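Local coordinates for protein metal-dependent hydrolase (Lactobacillus plantarum, PDB 2F6K) that probably acts as an aminocarboxymuconate-semialdehyde decarboxylase, a manganese-bound member of the amidohydrolase family, at residues Gln38-Met44 and Tyr87-Leu91; Thr125-Tyr131 and Asp179-Thr183. All coordinates share one frame; numbering follows the deposited sequence.

Contact 1: Gln38-Met44 and Tyr87-Leu91; sequences QLTLNFM and YPDQL
The forked end of L41 shows how one leucine can serve two partners: CD1 lies over a face of the Y87 ring and CD2 meets the aliphatic part of Q90. The first is a CH-pi contact, with CD1 3.8 Å from the centroid of the Y87 ring and 21° off its normal, displaced toward the rim of the ring. Apolar packing continues along the helix, where CD2 of L41 comes 3.6 Å from CB of Q90 and SE of M44, a selenomethionine, sits 3.8 Å from CD2 of L91. A bend at the last torsion of M44 (chi3 71°) swings CE against the backbone, 3.2 Å from O of Q90. Were Y87 an alanine, CD1 of L41 would probably lose the ring face it rests on and a gap would open beside the helix. Backbone bonds shape the turn, since O of Y87 accepts from N of both Q90 (2.9 Å) and L91 (2.8 Å), while Q90 also bonds to the main chain of S52 in strand 49-55. This is the packing of a TIM barrel, an outer helix resting on the loop that leads from helix 66-86 into strand 91-95.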
loop_
_atom_site.group_PDB
_atom_site.type_symbol
_atom_site.label_atom_id
_atom_site.label_comp_id
_atom_site.label_asym_id
_atom_site.label_seq_id
_atom_site.Cartn_x
_atom_site.Cartn_y
_atom_site.Cartn_z
ATOM N N GLN A 38 -30.661 14.637 -21.881
ATOM C CA GLN A 38 -31.559 13.910 -22.780
ATOM C C GLN A 38 -31.393 12.382 -22.802
ATOM O O GLN A 38 -32.361 11.641 -23.050
ATOM C CB GLN A 38 -31.419 14.420 -24.207
ATOM C CG GLN A 38 -31.897 15.830 -24.408
ATOM C CD GLN A 38 -33.315 16.084 -23.896
ATOM O OE1 GLN A 38 -34.237 15.288 -24.095
ATOM N NE2 GLN A 38 -33.490 17.220 -23.249
ATOM N N LEU A 39 -30.172 11.905 -22.569
ATOM C CA LEU A 39 -29.930 10.468 -22.564
ATOM C C LEU A 39 -30.681 9.860 -21.387
ATOM O O LEU A 39 -31.372 8.861 -21.538
ATOM C CB LEU A 39 -28.442 10.150 -22.431
ATOM C CG LEU A 39 -28.086 8.675 -22.610
ATOM C CD1 LEU A 39 -28.333 8.243 -24.054
ATOM C CD2 LEU A 39 -26.638 8.498 -22.210
ATOM N N THR A 40 -30.559 10.463 -20.210
ATOM C CA THR A 40 -31.256 9.951 -19.035
ATOM C C THR A 40 -32.778 10.006 -19.244
ATOM O O THR A 40 -33.507 9.039 -18.996
ATOM C CB THR A 40 -30.914 10.792 -17.784
ATOM O OG1 THR A 40 -29.526 10.639 -17.468
ATOM C CG2 THR A 40 -31.775 10.366 -16.590
ATOM N N LEU A 41 -33.250 11.165 -19.687
ATOM C CA LEU A 41 -34.668 11.359 -19.924
ATOM C C LEU A 41 -35.254 10.371 -20.945
ATOM O O LEU A 41 -36.339 9.821 -20.735
ATOM C CB LEU A 41 -34.923 12.805 -20.367
ATOM C CG LEU A 41 -34.741 13.867 -19.276
ATOM C CD1 LEU A 41 -34.683 15.263 -19.905
ATOM C CD2 LEU A 41 -35.884 13.757 -18.262
ATOM N N ASN A 42 -34.551 10.147 -22.050
ATOM C CA ASN A 42 -35.032 9.206 -23.057
ATOM C C ASN A 42 -34.994 7.779 -22.478
ATOM O O ASN A 42 -35.858 6.946 -22.784
ATOM C CB ASN A 42 -34.171 9.299 -24.316
ATOM C CG ASN A 42 -34.773 8.557 -25.485
ATOM O OD1 ASN A 42 -35.777 8.987 -26.035
ATOM N ND2 ASN A 42 -34.167 7.433 -25.869
ATOM N N PHE A 43 -33.995 7.488 -21.642
ATOM C CA PHE A 43 -33.919 6.164 -21.026
ATOM C C PHE A 43 -35.134 5.975 -20.115
ATOM O O PHE A 43 -35.702 4.879 -20.023
ATOM C CB PHE A 43 -32.654 6.011 -20.184
ATOM C CG PHE A 43 -32.556 4.683 -19.471
ATOM C CD1 PHE A 43 -32.159 3.534 -20.157
ATOM C CD2 PHE A 43 -32.844 4.582 -18.110
ATOM C CE1 PHE A 43 -32.046 2.299 -19.493
ATOM C CE2 PHE A 43 -32.735 3.356 -17.435
ATOM C CZ PHE A 43 -32.333 2.215 -18.129
HETATM N N MSE A 44 -35.522 7.048 -19.433
HETATM C CA MSE A 44 -36.662 7.013 -18.524
HETATM C C MSE A 44 -37.967 6.730 -19.261
HETATM O O MSE A 44 -38.778 5.931 -18.795
HETATM C CB MSE A 44 -36.757 8.330 -17.756
HETATM C CG MSE A 44 -35.688 8.479 -16.686
HETATM SE SE MSE A 44 -35.644 10.255 -15.915
HETATM C CE MSE A 44 -37.308 10.180 -14.919
ATOM N N TYR A 87 -36.620 20.153 -15.005
ATOM C CA TYR A 87 -37.497 18.989 -15.117
ATOM C C TYR A 87 -37.981 18.557 -13.736
ATOM O O TYR A 87 -37.712 17.443 -13.287
ATOM C CB TYR A 87 -36.765 17.830 -15.789
ATOM C CG TYR A 87 -36.165 18.188 -17.124
ATOM C CD1 TYR A 87 -34.916 18.788 -17.201
ATOM C CD2 TYR A 87 -36.868 17.967 -18.307
ATOM C CE1 TYR A 87 -34.375 19.168 -18.425
ATOM C CE2 TYR A 87 -36.338 18.346 -19.545
ATOM C CZ TYR A 87 -35.090 18.949 -19.591
ATOM O OH TYR A 87 -34.547 19.350 -20.790
ATOM N N PRO A 88 -38.727 19.436 -13.054
ATOM C CA PRO A 88 -39.265 19.180 -11.711
ATOM C C PRO A 88 -39.937 17.819 -11.553
ATOM O O PRO A 88 -39.850 17.192 -10.499
ATOM C CB PRO A 88 -40.263 20.325 -11.511
ATOM C CG PRO A 88 -39.723 21.421 -12.392
ATOM C CD PRO A 88 -39.315 20.661 -13.626
ATOM N N ASP A 89 -40.607 17.359 -12.602
ATOM C CA ASP A 89 -41.301 16.090 -12.525
ATOM C C ASP A 89 -40.511 14.851 -12.932
ATOM O O ASP A 89 -40.946 13.740 -12.646
ATOM C CB ASP A 89 -42.594 16.167 -13.330
ATOM C CG ASP A 89 -43.536 17.248 -12.809
ATOM O OD1 ASP A 89 -43.875 17.213 -11.600
ATOM O OD2 ASP A 89 -43.933 18.129 -13.609
ATOM N N GLN A 90 -39.366 15.025 -13.590
ATOM C CA GLN A 90 -38.554 13.881 -14.004
ATOM C C GLN A 90 -37.248 13.749 -13.236
ATOM O O GLN A 90 -36.819 12.636 -12.932
ATOM C CB GLN A 90 -38.199 13.951 -15.493
ATOM C CG GLN A 90 -39.309 13.604 -16.447
ATOM C CD GLN A 90 -40.308 14.711 -16.586
ATOM O OE1 GLN A 90 -39.968 15.826 -16.979
ATOM N NE2 GLN A 90 -41.558 14.415 -16.261
ATOM N N LEU A 91 -36.619 14.878 -12.914
ATOM C CA LEU A 91 -35.330 14.839 -12.243
ATOM C C LEU A 91 -35.153 15.550 -10.910
ATOM O O LEU A 91 -35.581 16.687 -10.721
ATOM C CB LEU A 91 -34.266 15.372 -13.194
ATOM C CG LEU A 91 -34.241 14.791 -14.603
ATOM C CD1 LEU A 91 -33.186 15.510 -15.423
ATOM C CD2 LEU A 91 -33.952 13.307 -14.531
#

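Contact 2: Thr125-Tyr131 and Asp179-Thr183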
loop_
_atom_site.group_PDB
_atom_site.type_symbol
_atom_site.label_atom_id
_atom_site.label_comp_id
_atom_site.label_asym_id
_atom_site.label_seq_id
_atom_site.Cartn_x
_atom_site.Cartn_y
_atom_site.Cartn_z
ATOM N N THR A 125 -17.544 6.121 -0.587
ATOM C CA THR A 125 -17.208 5.196 0.484
ATOM C C THR A 125 -15.884 5.667 1.055
ATOM O O THR A 125 -15.661 5.604 2.262
ATOM C CB THR A 125 -17.068 3.767 -0.042
ATOM O OG1 THR A 125 -16.311 3.782 -1.258
ATOM C CG2 THR A 125 -18.448 3.164 -0.304
ATOM N N ASN A 126 -15.008 6.149 0.178
ATOM C CA ASN A 126 -13.713 6.683 0.604
ATOM C C ASN A 126 -13.258 7.703 -0.424
ATOM O O ASN A 126 -13.457 7.515 -1.629
ATOM C CB ASN A 126 -12.660 5.576 0.735
ATOM C CG ASN A 126 -11.776 5.457 -0.496
ATOM O OD1 ASN A 126 -10.906 6.298 -0.743
ATOM N ND2 ASN A 126 -11.998 4.413 -1.278
ATOM N N SER A 127 -12.681 8.795 0.058
ATOM C CA SER A 127 -12.183 9.838 -0.818
ATOM C C SER A 127 -10.689 9.844 -0.591
ATOM O O SER A 127 -10.218 10.293 0.453
ATOM C CB SER A 127 -12.792 11.190 -0.441
ATOM O OG SER A 127 -12.331 12.216 -1.305
ATOM N N ARG A 128 -9.952 9.311 -1.561
ATOM C CA ARG A 128 -8.495 9.218 -1.474
ATOM C C ARG A 128 -8.007 8.718 -0.118
ATOM O O ARG A 128 -6.984 9.185 0.380
ATOM C CB ARG A 128 -7.822 10.570 -1.774
ATOM C CG ARG A 128 -7.878 11.005 -3.241
ATOM C CD ARG A 128 -6.975 12.217 -3.490
ATOM N NE ARG A 128 -5.553 11.869 -3.497
ATOM C CZ ARG A 128 -4.907 11.364 -4.548
ATOM N NH1 ARG A 128 -5.552 11.149 -5.682
ATOM N NH2 ARG A 128 -3.616 11.077 -4.469
ATOM N N GLY A 129 -8.733 7.787 0.492
ATOM C CA GLY A 129 -8.276 7.262 1.767
ATOM C C GLY A 129 -9.095 7.602 2.997
ATOM O O GLY A 129 -8.950 6.950 4.034
ATOM N N LEU A 130 -9.927 8.636 2.914
ATOM C CA LEU A 130 -10.775 8.991 4.045
ATOM C C LEU A 130 -12.096 8.250 3.840
ATOM O O LEU A 130 -12.903 8.628 2.991
ATOM C CB LEU A 130 -11.016 10.504 4.102
ATOM C CG LEU A 130 -11.635 11.010 5.417
ATOM C CD1 LEU A 130 -11.625 12.526 5.450
ATOM C CD2 LEU A 130 -13.053 10.492 5.559
ATOM N N TYR A 131 -12.303 7.184 4.607
ATOM C CA TYR A 131 -13.517 6.387 4.488
ATOM C C TYR A 131 -14.679 7.004 5.251
ATOM O O TYR A 131 -14.503 7.547 6.347
ATOM C CB TYR A 131 -13.269 4.948 4.975
ATOM C CG TYR A 131 -12.551 4.094 3.954
ATOM C CD1 TYR A 131 -11.184 4.253 3.714
ATOM C CD2 TYR A 131 -13.264 3.212 3.135
ATOM C CE1 TYR A 131 -10.550 3.570 2.677
ATOM C CE2 TYR A 131 -12.640 2.526 2.091
ATOM C CZ TYR A 131 -11.286 2.714 1.864
ATOM O OH TYR A 131 -10.682 2.110 0.782
ATOM N N ASP A 179 -15.016 -2.111 -1.152
ATOM C CA ASP A 179 -15.040 -0.813 -0.496
ATOM C C ASP A 179 -16.332 -0.512 0.245
ATOM O O ASP A 179 -16.300 0.013 1.361
ATOM C CB ASP A 179 -14.746 0.306 -1.488
ATOM C CG ASP A 179 -13.847 1.370 -0.890
ATOM O OD1 ASP A 179 -12.699 1.043 -0.519
ATOM O OD2 ASP A 179 -14.286 2.529 -0.772
ATOM N N THR A 180 -17.465 -0.841 -0.364
ATOM C CA THR A 180 -18.745 -0.604 0.280
ATOM C C THR A 180 -18.796 -1.426 1.554
ATOM O O THR A 180 -19.243 -0.948 2.599
ATOM C CB THR A 180 -19.920 -1.005 -0.629
ATOM O OG1 THR A 180 -20.014 -0.077 -1.716
ATOM C CG2 THR A 180 -21.235 -0.996 0.154
ATOM N N THR A 181 -18.300 -2.655 1.462
ATOM C CA THR A 181 -18.304 -3.557 2.594
ATOM C C THR A 181 -17.418 -3.046 3.723
ATOM O O THR A 181 -17.813 -3.062 4.896
ATOM C CB THR A 181 -17.831 -4.961 2.188
ATOM O OG1 THR A 181 -18.560 -5.405 1.033
ATOM C CG2 THR A 181 -18.080 -5.944 3.331
HETATM N N MSE A 182 -16.219 -2.597 3.374
HETATM C CA MSE A 182 -15.309 -2.093 4.391
HETATM C C MSE A 182 -15.899 -0.844 5.040
HETATM O O MSE A 182 -15.812 -0.673 6.257
HETATM C CB MSE A 182 -13.937 -1.782 3.787
HETATM C CG MSE A 182 -13.205 -3.003 3.231
HETATM SE SE MSE A 182 -11.327 -2.642 2.788
HETATM C CE MSE A 182 -11.558 -1.797 1.065
ATOM N N THR A 183 -16.525 0.007 4.229
ATOM C CA THR A 183 -17.116 1.233 4.737
ATOM C C THR A 183 -18.274 0.995 5.707
ATOM O O THR A 183 -18.372 1.676 6.727
ATOM C CB THR A 183 -17.594 2.140 3.591
ATOM O OG1 THR A 183 -16.482 2.461 2.746
ATOM C CG2 THR A 183 -18.183 3.439 4.144
#
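D179 presents both carboxylate oxygens to T125, N126 and Y131, a worked example of one acidic group collecting several donors. OD1 takes the phenol of Y131, with OH to OD1 at 2.6 Å, on its syn lone pair; the ring and carboxylate planes are 49° apart. OD2 serves two donors. N126 sends ND2 to OD2 of D179 over 3.0 Å in a nearly straight bond (172°), the oxygen lying in the amide plane of N126 but the nitrogen standing well out of the carboxylate plane. T125 OG1, set between its own backbone N and carbonyl carbon (chi1 44°), is turned to D179 and donates to OD2 at a modelled 2.4 Å, so short that the exact length is doubtful. T183, one turn further along the helix, brings OG1 to the edge of the Y131 ring, 3.3 Å from CD2.

A second shell fixes these groups. The hydroxyl of T183 also folds back onto its own helix, OG1 to O of D179 at 2.8 Å, while T183 N reaches that carbonyl from the other face. Just before the type I' turn from S127 to L130, N126 is held by G129 N, which bonds to N126 OD1 at 2.9 Å, an Asx motif, and CB of N126 lies over the centre of the Y131 ring. Further out, the backbone N of N156 bonds to T125 OG1 and that of A159 to Y131 OH, while N126 ND2 has a second acceptor in E157 O.

The hydroxyls of T125 and Y131 each receive a backbone N-H and pass a hydrogen bond on to the acid. Surrounded by three donors in a buried setting, the carboxylate of D179 is likely to be stabilised as an anion, its charge shared with a network joining hairpin, helix 171-189 and the loop after strand 150-154.

Contacts 1 and 2 lie on opposite sides of the chain's centre, their centres 30 Å apart and their nearest atoms about 21 Å apart, and they follow one another in sequence. Both tie elements around the same eight-stranded parallel barrel, one through apolar packing, the other through buried polar bonds. The manganese ion, held by H7, H9, H154 and D266, stands about 12 Å from the side chain of T40 in contact 1 and about 9 Å from that of T180 in contact 2. The polar contact is also linked to the site through the main chain, because T125 bonds to the backbone of the metal ligand H154.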